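Local coordinates for protein glycosyl transferase family 9 (Veillonella parvula, PDB 3TOV) that probably transfers a sugar, such as heptose, from a nucleotide-activated donor to an acceptor, as expected of a family 9 glycosyltransferase of the GT-B fold, at residues P282-P292 and A300-M308; T182-G193 and R261-P272. All blocks are in the same frame, centred on the assembly; numbering follows the deposited sequence.

Interaction 1: residues P282-P292 and A300-M308; sequences PIVALYGPSNP and AHAIVLETM
Val304 pushes its CG1 methyl obliquely against the ring of Tyr287 and, from the same position, against Pro292; CG1 lies 3.7 Å from Pro292 CG. That methyl stands anti to the backbone N (chi1 174°), which aims it at both partners, while CG2 turns to the small Ala285. Pro292 CB in turn rests over one face of the tyrosine ring, toward its rim. On the same side as Val304, the small Ala302 lets its CB meet Ile283 CB directly. On the other side Val284 CG1 meets Leu305 CD1 at 3.9 Å, two branched chains well suited to a greasy layer. Between the layers the strands run parallel, at 16°, and Ala285 bonds both ways: its N reaches Ile303 O at a nearly straight 173°, and its O receives Leu305 N at 2.9 Å. Beyond the strands Gly288 O accepts from Thr307 N at 3.0 Å and ties the loop to the start of helix 307-316. These are the two strands of a right-handed beta-alpha-beta crossover through helix 292-295; strand 302-305 forms the sheet edge, with helix 271-277 against Ala285 and Tyr287, and helix 334-347 against Val284 and Ile303.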
loop_
_atom_site.group_PDB
_atom_site.type_symbol
_atom_site.label_atom_id
_atom_site.label_comp_id
_atom_site.label_asym_id
_atom_site.label_seq_id
_atom_site.Cartn_x
_atom_site.Cartn_y
_atom_site.Cartn_z
ATOM N N PRO A 282 -9.646 -5.380 8.314
ATOM C CA PRO A 282 -10.058 -6.564 7.544
ATOM C C PRO A 282 -10.491 -6.182 6.140
ATOM O O PRO A 282 -11.240 -5.234 5.964
ATOM C CB PRO A 282 -11.261 -7.099 8.320
ATOM C CG PRO A 282 -11.149 -6.502 9.685
ATOM C CD PRO A 282 -10.488 -5.170 9.503
ATOM N N ILE A 283 -10.039 -6.937 5.153
ATOM C CA ILE A 283 -10.185 -6.539 3.768
ATOM C C ILE A 283 -11.068 -7.478 2.968
ATOM O O ILE A 283 -10.885 -8.687 3.000
ATOM C CB ILE A 283 -8.813 -6.527 3.078
ATOM C CG1 ILE A 283 -7.845 -5.563 3.787
ATOM C CG2 ILE A 283 -8.975 -6.215 1.601
ATOM C CD1 ILE A 283 -8.298 -4.111 3.775
ATOM N N VAL A 284 -12.038 -6.928 2.251
ATOM C CA VAL A 284 -12.670 -7.679 1.176
ATOM C C VAL A 284 -12.121 -7.053 -0.093
ATOM O O VAL A 284 -12.320 -5.861 -0.340
ATOM C CB VAL A 284 -14.213 -7.599 1.195
ATOM C CG1 VAL A 284 -14.772 -8.275 -0.035
ATOM C CG2 VAL A 284 -14.796 -8.253 2.451
ATOM N N ALA A 285 -11.404 -7.837 -0.884
ATOM C CA ALA A 285 -10.684 -7.280 -2.013
ATOM C C ALA A 285 -11.163 -7.869 -3.336
ATOM O O ALA A 285 -11.230 -9.081 -3.493
ATOM C CB ALA A 285 -9.199 -7.501 -1.837
ATOM N N LEU A 286 -11.479 -7.007 -4.294
ATOM C CA LEU A 286 -12.032 -7.471 -5.553
ATOM C C LEU A 286 -10.989 -7.531 -6.648
ATOM O O LEU A 286 -10.710 -6.528 -7.294
ATOM C CB LEU A 286 -13.187 -6.582 -5.997
ATOM C CG LEU A 286 -14.535 -6.853 -5.335
ATOM C CD1 LEU A 286 -14.540 -6.436 -3.881
ATOM C CD2 LEU A 286 -15.600 -6.111 -6.087
ATOM N N TYR A 287 -10.414 -8.714 -6.847
ATOM C CA TYR A 287 -9.564 -8.981 -8.000
ATOM C C TYR A 287 -10.430 -9.631 -9.052
ATOM O O TYR A 287 -11.274 -10.473 -8.738
ATOM C CB TYR A 287 -8.469 -9.950 -7.598
ATOM C CG TYR A 287 -7.394 -9.323 -6.756
ATOM C CD1 TYR A 287 -6.112 -9.160 -7.260
ATOM C CD2 TYR A 287 -7.663 -8.872 -5.471
ATOM C CE1 TYR A 287 -5.124 -8.575 -6.507
ATOM C CE2 TYR A 287 -6.678 -8.277 -4.706
ATOM C CZ TYR A 287 -5.408 -8.132 -5.232
ATOM O OH TYR A 287 -4.402 -7.550 -4.494
ATOM N N GLY A 288 -10.259 -9.269 -10.309
ATOM C CA GLY A 288 -11.106 -9.889 -11.316
ATOM C C GLY A 288 -10.537 -11.242 -11.684
ATOM O O GLY A 288 -10.517 -12.172 -10.869
ATOM N N PRO A 289 -10.063 -11.346 -12.927
ATOM C CA PRO A 289 -9.173 -12.368 -13.468
ATOM C C PRO A 289 -7.727 -11.982 -13.182
ATOM O O PRO A 289 -6.830 -12.315 -13.956
ATOM C CB PRO A 289 -9.408 -12.239 -14.968
ATOM C CG PRO A 289 -9.621 -10.775 -15.150
ATOM C CD PRO A 289 -10.451 -10.365 -13.955
ATOM N N SER A 290 -7.504 -11.257 -12.095
ATOM C CA SER A 290 -6.175 -10.766 -11.776
ATOM C C SER A 290 -5.616 -11.504 -10.562
ATOM O O SER A 290 -6.322 -11.755 -9.581
ATOM C CB SER A 290 -6.231 -9.261 -11.538
ATOM O OG SER A 290 -7.529 -8.885 -11.098
ATOM N N ASN A 291 -4.344 -11.866 -10.638
ATOM C CA ASN A 291 -3.774 -12.771 -9.649
ATOM C C ASN A 291 -3.162 -12.100 -8.412
ATOM O O ASN A 291 -2.151 -11.403 -8.498
ATOM C CB ASN A 291 -2.767 -13.685 -10.337
ATOM C CG ASN A 291 -1.974 -14.507 -9.370
ATOM O OD1 ASN A 291 -2.401 -14.773 -8.241
ATOM N ND2 ASN A 291 -0.796 -14.912 -9.804
ATOM N N PRO A 292 -3.778 -12.321 -7.248
ATOM C CA PRO A 292 -3.414 -11.593 -6.031
ATOM C C PRO A 292 -2.072 -11.988 -5.470
ATOM O O PRO A 292 -1.586 -11.341 -4.535
ATOM C CB PRO A 292 -4.527 -11.970 -5.037
ATOM C CG PRO A 292 -5.145 -13.167 -5.585
ATOM C CD PRO A 292 -5.008 -13.099 -7.076
ATOM N N ALA A 300 -2.367 -10.369 5.892
ATOM C CA ALA A 300 -3.595 -9.671 6.261
ATOM C C ALA A 300 -4.775 -10.600 6.549
ATOM O O ALA A 300 -4.853 -11.715 6.025
ATOM C CB ALA A 300 -3.974 -8.674 5.169
ATOM N N HIS A 301 -5.697 -10.125 7.381
ATOM C CA HIS A 301 -6.961 -10.806 7.550
ATOM C C HIS A 301 -7.881 -10.336 6.425
ATOM O O HIS A 301 -8.615 -9.368 6.572
ATOM C CB HIS A 301 -7.576 -10.523 8.921
ATOM C CG HIS A 301 -8.834 -11.303 9.189
ATOM N ND1 HIS A 301 -9.818 -10.867 10.054
ATOM C CD2 HIS A 301 -9.266 -12.494 8.700
ATOM C CE1 HIS A 301 -10.797 -11.756 10.091
ATOM N NE2 HIS A 301 -10.487 -12.752 9.279
ATOM N N ALA A 302 -7.828 -11.023 5.290
ATOM C CA ALA A 302 -8.621 -10.620 4.138
ATOM C C ALA A 302 -9.325 -11.791 3.441
ATOM O O ALA A 302 -9.289 -12.929 3.890
ATOM C CB ALA A 302 -7.745 -9.846 3.141
ATOM N N ILE A 303 -9.986 -11.478 2.340
ATOM C CA ILE A 303 -10.647 -12.457 1.502
ATOM C C ILE A 303 -10.637 -11.829 0.124
ATOM O O ILE A 303 -11.210 -10.764 -0.095
ATOM C CB ILE A 303 -12.130 -12.663 1.880
ATOM C CG1 ILE A 303 -12.296 -13.329 3.229
ATOM C CG2 ILE A 303 -12.855 -13.502 0.847
ATOM C CD1 ILE A 303 -13.763 -13.425 3.593
ATOM N N VAL A 304 -9.984 -12.496 -0.806
ATOM C CA VAL A 304 -9.852 -12.007 -2.153
ATOM C C VAL A 304 -10.864 -12.718 -3.046
ATOM O O VAL A 304 -10.885 -13.943 -3.124
ATOM C CB VAL A 304 -8.422 -12.257 -2.617
ATOM C CG1 VAL A 304 -8.228 -11.904 -4.092
ATOM C CG2 VAL A 304 -7.496 -11.492 -1.713
ATOM N N LEU A 305 -11.725 -11.948 -3.700
ATOM C CA LEU A 305 -12.738 -12.524 -4.569
ATOM C C LEU A 305 -12.229 -12.475 -5.987
ATOM O O LEU A 305 -12.102 -11.394 -6.548
ATOM C CB LEU A 305 -14.058 -11.751 -4.461
ATOM C CG LEU A 305 -14.585 -11.545 -3.033
ATOM C CD1 LEU A 305 -15.778 -10.604 -2.977
ATOM C CD2 LEU A 305 -14.906 -12.881 -2.376
ATOM N N GLU A 306 -11.919 -13.638 -6.559
ATOM C CA GLU A 306 -11.539 -13.700 -7.964
ATOM C C GLU A 306 -12.492 -14.547 -8.809
ATOM O O GLU A 306 -13.403 -15.191 -8.296
ATOM C CB GLU A 306 -10.085 -14.152 -8.125
ATOM C CG GLU A 306 -9.548 -14.962 -6.957
ATOM C CD GLU A 306 -8.055 -15.244 -7.072
ATOM O OE1 GLU A 306 -7.454 -14.950 -8.142
ATOM O OE2 GLU A 306 -7.498 -15.761 -6.078
ATOM N N THR A 307 -12.279 -14.515 -10.118
ATOM C CA THR A 307 -13.141 -15.195 -11.071
ATOM C C THR A 307 -13.514 -16.666 -10.749
ATOM O O THR A 307 -14.697 -17.001 -10.757
ATOM C CB THR A 307 -12.566 -15.074 -12.500
ATOM O OG1 THR A 307 -12.630 -13.709 -12.926
ATOM C CG2 THR A 307 -13.367 -15.946 -13.473
HETATM N N MSE A 308 -12.529 -17.533 -10.487
HETATM C CA MSE A 308 -12.822 -18.922 -10.104
HETATM C C MSE A 308 -13.878 -19.013 -9.004
HETATM O O MSE A 308 -14.861 -19.748 -9.138
HETATM C CB MSE A 308 -11.577 -19.676 -9.619
HETATM C CG MSE A 308 -10.934 -20.645 -10.614
HETATM SE SE MSE A 308 -12.107 -21.755 -11.727
HETATM C CE MSE A 308 -13.543 -21.963 -10.456
#

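Interaction 2: residues T182-G193 and R261-P272; sequences TDTDILIGFNIG and RCNLLITNDSGP
Arg261 reaches across to the turn at Thr182-Asp185, its guanidinium edge fitting the hollow where the backbone carbonyls gather. NH1 and NH2 both grip Asp185 O, at 3.0 Å from NH1 and 3.3 Å from NH2, with that oxygen in the guanidinium plane; a weak bond runs from NH1 to Thr182 O. The bend at chi2 (46°) brings the long chain round past Leu187, whose CD2 nestles against Cys262 SG. Replacing this arginine with an alanine would probably leave Asp185 O without these two donors and the turn freer to shift. Asn263 suits the next step, since its OD1 receives the N-H of Leu187 while its own N binds Leu187 O. Strands 187-191 and 264-268 then run parallel as adjacent central strands of a Rossmann-like sheet, in the C-terminal half of the GT-B fold. Gly189, without a side chain, probably leaves room for Cys262 SG on this face, and the Leu265 side chain packs beside Gly189, whose O accepts the bond from Ile266 N. On the other face Ile188 CD1 touches Ile266 CG1 at 3.8 Å and also lies over one face of the Phe190 ring, toward its rim, while Ile266 lies alongside Phe190, whose ring also stacks with Phe222. At the far end of Asn191, CG anti to the backbone N (chi1 161°) carries the amide across to Pro272 and Ser270; it crosses the proline at about a right angle, and ND2 donates to Ser270 OG at 3.1 Å. Asn268 ND2 bonds Lys199 O and, weakly, Gly193 O.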
loop_
_atom_site.group_PDB
_atom_site.type_symbol
_atom_site.label_atom_id
_atom_site.label_comp_id
_atom_site.label_asym_id
_atom_site.label_seq_id
_atom_site.Cartn_x
_atom_site.Cartn_y
_atom_site.Cartn_z
ATOM N N THR A 182 -20.679 7.568 16.032
ATOM C CA THR A 182 -20.448 7.398 17.459
ATOM C C THR A 182 -19.299 6.434 17.694
ATOM O O THR A 182 -18.916 5.666 16.803
ATOM C CB THR A 182 -21.687 6.876 18.185
ATOM O OG1 THR A 182 -21.644 5.445 18.230
ATOM C CG2 THR A 182 -22.942 7.312 17.462
ATOM N N ASP A 183 -18.758 6.471 18.906
ATOM C CA ASP A 183 -17.558 5.714 19.231
ATOM C C ASP A 183 -17.840 4.223 19.191
ATOM O O ASP A 183 -16.929 3.401 19.181
ATOM C CB ASP A 183 -17.023 6.119 20.609
ATOM C CG ASP A 183 -15.503 6.040 20.692
ATOM O OD1 ASP A 183 -14.826 6.270 19.656
ATOM O OD2 ASP A 183 -14.987 5.745 21.794
ATOM N N THR A 184 -19.117 3.881 19.141
ATOM C CA THR A 184 -19.523 2.494 19.243
ATOM C C THR A 184 -20.087 1.923 17.934
ATOM O O THR A 184 -20.339 0.726 17.832
ATOM C CB THR A 184 -20.533 2.333 20.369
ATOM O OG1 THR A 184 -20.764 0.942 20.599
ATOM C CG2 THR A 184 -21.845 3.044 20.026
ATOM N N ASP A 185 -20.269 2.776 16.931
ATOM C CA ASP A 185 -20.769 2.330 15.632
ATOM C C ASP A 185 -19.795 1.398 14.911
ATOM O O ASP A 185 -18.579 1.520 15.051
ATOM C CB ASP A 185 -21.097 3.527 14.727
ATOM C CG ASP A 185 -22.425 4.189 15.079
ATOM O OD1 ASP A 185 -22.513 5.434 14.983
ATOM O OD2 ASP A 185 -23.382 3.471 15.443
ATOM N N ILE A 186 -20.349 0.469 14.135
ATOM C CA ILE A 186 -19.556 -0.398 13.267
ATOM C C ILE A 186 -19.453 0.216 11.877
ATOM O O ILE A 186 -20.391 0.186 11.090
ATOM C CB ILE A 186 -20.110 -1.854 13.181
ATOM C CG1 ILE A 186 -19.616 -2.692 14.362
ATOM C CG2 ILE A 186 -19.656 -2.535 11.893
ATOM C CD1 ILE A 186 -20.183 -2.286 15.691
ATOM N N LEU A 187 -18.293 0.786 11.592
ATOM C CA LEU A 187 -18.056 1.448 10.327
ATOM C C LEU A 187 -17.501 0.487 9.285
ATOM O O LEU A 187 -16.475 -0.151 9.508
ATOM C CB LEU A 187 -17.055 2.568 10.538
ATOM C CG LEU A 187 -16.823 3.420 9.303
ATOM C CD1 LEU A 187 -18.157 4.017 8.852
ATOM C CD2 LEU A 187 -15.791 4.491 9.609
ATOM N N ILE A 188 -18.180 0.377 8.148
ATOM C CA ILE A 188 -17.614 -0.361 7.022
ATOM C C ILE A 188 -17.360 0.604 5.857
ATOM O O ILE A 188 -18.265 1.299 5.402
ATOM C CB ILE A 188 -18.447 -1.643 6.594
ATOM C CG1 ILE A 188 -18.767 -1.607 5.112
ATOM C CG2 ILE A 188 -19.718 -1.863 7.441
ATOM C CD1 ILE A 188 -17.570 -1.885 4.265
ATOM N N GLY A 189 -16.115 0.649 5.392
ATOM C CA GLY A 189 -15.710 1.615 4.392
ATOM C C GLY A 189 -15.417 1.033 3.027
ATOM O O GLY A 189 -15.068 -0.131 2.899
ATOM N N PHE A 190 -15.564 1.871 2.007
ATOM C CA PHE A 190 -15.368 1.491 0.618
ATOM C C PHE A 190 -14.327 2.370 -0.049
ATOM O O PHE A 190 -14.373 3.594 0.043
ATOM C CB PHE A 190 -16.663 1.667 -0.161
ATOM C CG PHE A 190 -17.808 0.905 0.400
ATOM C CD1 PHE A 190 -18.250 -0.256 -0.217
ATOM C CD2 PHE A 190 -18.447 1.339 1.552
ATOM C CE1 PHE A 190 -19.309 -0.961 0.303
ATOM C CE2 PHE A 190 -19.511 0.629 2.078
ATOM C CZ PHE A 190 -19.943 -0.516 1.451
ATOM N N ASN A 191 -13.399 1.730 -0.740
ATOM C CA ASN A 191 -12.488 2.415 -1.628
ATOM C C ASN A 191 -12.692 1.774 -2.989
ATOM O O ASN A 191 -12.130 0.727 -3.283
ATOM C CB ASN A 191 -11.041 2.274 -1.128
ATOM C CG ASN A 191 -10.002 2.558 -2.209
ATOM O OD1 ASN A 191 -10.071 3.565 -2.929
ATOM N ND2 ASN A 191 -9.027 1.663 -2.324
ATOM N N ILE A 192 -13.544 2.393 -3.798
ATOM C CA ILE A 192 -13.796 1.958 -5.165
ATOM C C ILE A 192 -12.925 2.778 -6.120
ATOM O O ILE A 192 -12.234 3.723 -5.705
ATOM C CB ILE A 192 -15.277 2.194 -5.521
ATOM C CG1 ILE A 192 -15.460 3.509 -6.292
ATOM C CG2 ILE A 192 -16.127 2.247 -4.257
ATOM C CD1 ILE A 192 -16.825 4.192 -6.080
ATOM N N GLY A 193 -12.950 2.433 -7.400
ATOM C CA GLY A 193 -12.358 3.309 -8.393
ATOM C C GLY A 193 -10.855 3.238 -8.587
ATOM O O GLY A 193 -10.071 3.217 -7.630
ATOM N N ARG A 261 -10.132 3.718 11.590
ATOM C CA ARG A 261 -11.418 3.698 12.280
ATOM C C ARG A 261 -12.380 2.677 11.675
ATOM O O ARG A 261 -13.427 2.367 12.254
ATOM C CB ARG A 261 -12.043 5.099 12.293
ATOM C CG ARG A 261 -13.430 5.180 12.943
ATOM C CD ARG A 261 -13.467 4.437 14.267
ATOM N NE ARG A 261 -14.730 4.576 14.994
ATOM C CZ ARG A 261 -15.729 3.695 14.950
ATOM N NH1 ARG A 261 -16.833 3.908 15.662
ATOM N NH2 ARG A 261 -15.633 2.605 14.195
ATOM N N CYS A 262 -12.024 2.136 10.518
ATOM C CA CYS A 262 -12.915 1.196 9.849
ATOM C C CYS A 262 -12.851 -0.213 10.407
ATOM O O CYS A 262 -11.768 -0.786 10.536
ATOM C CB CYS A 262 -12.624 1.153 8.358
ATOM S SG CYS A 262 -13.159 2.609 7.517
ATOM N N ASN A 263 -14.026 -0.760 10.721
ATOM C CA ASN A 263 -14.189 -2.169 11.070
ATOM C C ASN A 263 -14.067 -3.070 9.842
ATOM O O ASN A 263 -13.948 -4.277 9.977
ATOM C CB ASN A 263 -15.547 -2.411 11.715
ATOM C CG ASN A 263 -15.774 -1.562 12.938
ATOM O OD1 ASN A 263 -15.715 -0.336 12.877
ATOM N ND2 ASN A 263 -16.067 -2.207 14.057
ATOM N N LEU A 264 -14.108 -2.474 8.652
ATOM C CA LEU A 264 -13.990 -3.212 7.399
ATOM C C LEU A 264 -13.772 -2.306 6.181
ATOM O O LEU A 264 -14.223 -1.167 6.130
ATOM C CB LEU A 264 -15.232 -4.067 7.156
ATOM C CG LEU A 264 -15.153 -4.984 5.924
ATOM C CD1 LEU A 264 -14.228 -6.178 6.187
ATOM C CD2 LEU A 264 -16.533 -5.460 5.530
ATOM N N LEU A 265 -13.097 -2.846 5.181
ATOM C CA LEU A 265 -12.865 -2.140 3.945
ATOM C C LEU A 265 -13.096 -3.061 2.731
ATOM O O LEU A 265 -12.481 -4.119 2.596
ATOM C CB LEU A 265 -11.454 -1.584 3.948
ATOM C CG LEU A 265 -10.998 -1.034 2.604
ATOM C CD1 LEU A 265 -12.008 -0.031 2.082
ATOM C CD2 LEU A 265 -9.596 -0.416 2.707
ATOM N N ILE A 266 -14.016 -2.662 1.864
ATOM C CA ILE A 266 -14.249 -3.346 0.600
ATOM C C ILE A 266 -13.555 -2.529 -0.481
ATOM O O ILE A 266 -13.664 -1.299 -0.487
ATOM C CB ILE A 266 -15.743 -3.399 0.307
ATOM C CG1 ILE A 266 -16.457 -4.131 1.435
ATOM C CG2 ILE A 266 -16.002 -4.048 -1.026
ATOM C CD1 ILE A 266 -17.927 -4.294 1.200
ATOM N N THR A 267 -12.835 -3.180 -1.389
ATOM C CA THR A 267 -11.946 -2.411 -2.261
ATOM C C THR A 267 -11.415 -3.169 -3.453
ATOM O O THR A 267 -11.410 -4.393 -3.450
ATOM C CB THR A 267 -10.719 -1.846 -1.482
ATOM O OG1 THR A 267 -9.638 -1.638 -2.392
ATOM C CG2 THR A 267 -10.245 -2.817 -0.424
ATOM N N ASN A 268 -10.958 -2.427 -4.462
ATOM C CA ASN A 268 -10.249 -3.003 -5.604
ATOM C C ASN A 268 -8.732 -3.034 -5.381
ATOM O O ASN A 268 -8.249 -2.539 -4.365
ATOM C CB ASN A 268 -10.586 -2.233 -6.873
ATOM C CG ASN A 268 -10.316 -0.752 -6.738
ATOM O OD1 ASN A 268 -10.138 -0.248 -5.632
ATOM N ND2 ASN A 268 -10.281 -0.045 -7.863
ATOM N N ASP A 269 -7.974 -3.642 -6.292
ATOM C CA ASP A 269 -6.522 -3.620 -6.119
ATOM C C ASP A 269 -6.046 -2.229 -6.435
ATOM O O ASP A 269 -6.006 -1.821 -7.594
ATOM C CB ASP A 269 -5.735 -4.706 -6.902
ATOM C CG ASP A 269 -6.397 -5.127 -8.223
ATOM O OD1 ASP A 269 -7.649 -5.195 -8.308
ATOM O OD2 ASP A 269 -5.645 -5.428 -9.181
ATOM N N SER A 270 -5.747 -1.492 -5.372
ATOM C CA SER A 270 -5.229 -0.130 -5.459
ATOM C C SER A 270 -4.556 0.224 -4.136
ATOM O O SER A 270 -4.916 -0.319 -3.081
ATOM C CB SER A 270 -6.340 0.876 -5.802
ATOM O OG SER A 270 -7.306 0.985 -4.767
ATOM N N GLY A 271 -3.581 1.127 -4.204
ATOM C CA GLY A 271 -2.768 1.500 -3.059
ATOM C C GLY A 271 -3.489 1.683 -1.734
ATOM O O GLY A 271 -2.997 1.255 -0.691
ATOM N N PRO A 272 -4.655 2.340 -1.756
ATOM C CA PRO A 272 -5.418 2.509 -0.514
ATOM C C PRO A 272 -5.737 1.187 0.175
ATOM O O PRO A 272 -5.966 1.185 1.381
ATOM C CB PRO A 272 -6.707 3.178 -0.987
ATOM C CG PRO A 272 -6.297 3.925 -2.211
ATOM C CD PRO A 272 -5.246 3.089 -2.878
#

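Overall arrangement
Both contacts belong to one parallel sheet, with centres about 15 Å apart. Across it, strand 187-191 is followed by 264-268, 283-286 and 302-305, so interaction 2 holds a central pair and interaction 1 the pair at one edge. Backbone bonds between strands 264-268 and 283-286 join them: Val284 N probably donates to Leu265 O, and Leu286 N to Thr267 O. Along the chain they come in series, interaction 2 closing before interaction 1 opens, with helix 271-277 leading from one to the other. Helix 334-347 packs on side chains from both. Together they supply four of the six strands of the C-terminal Rossmann-like sheet, whose domain in GT-B enzymes generally binds the nucleotide-sugar donor.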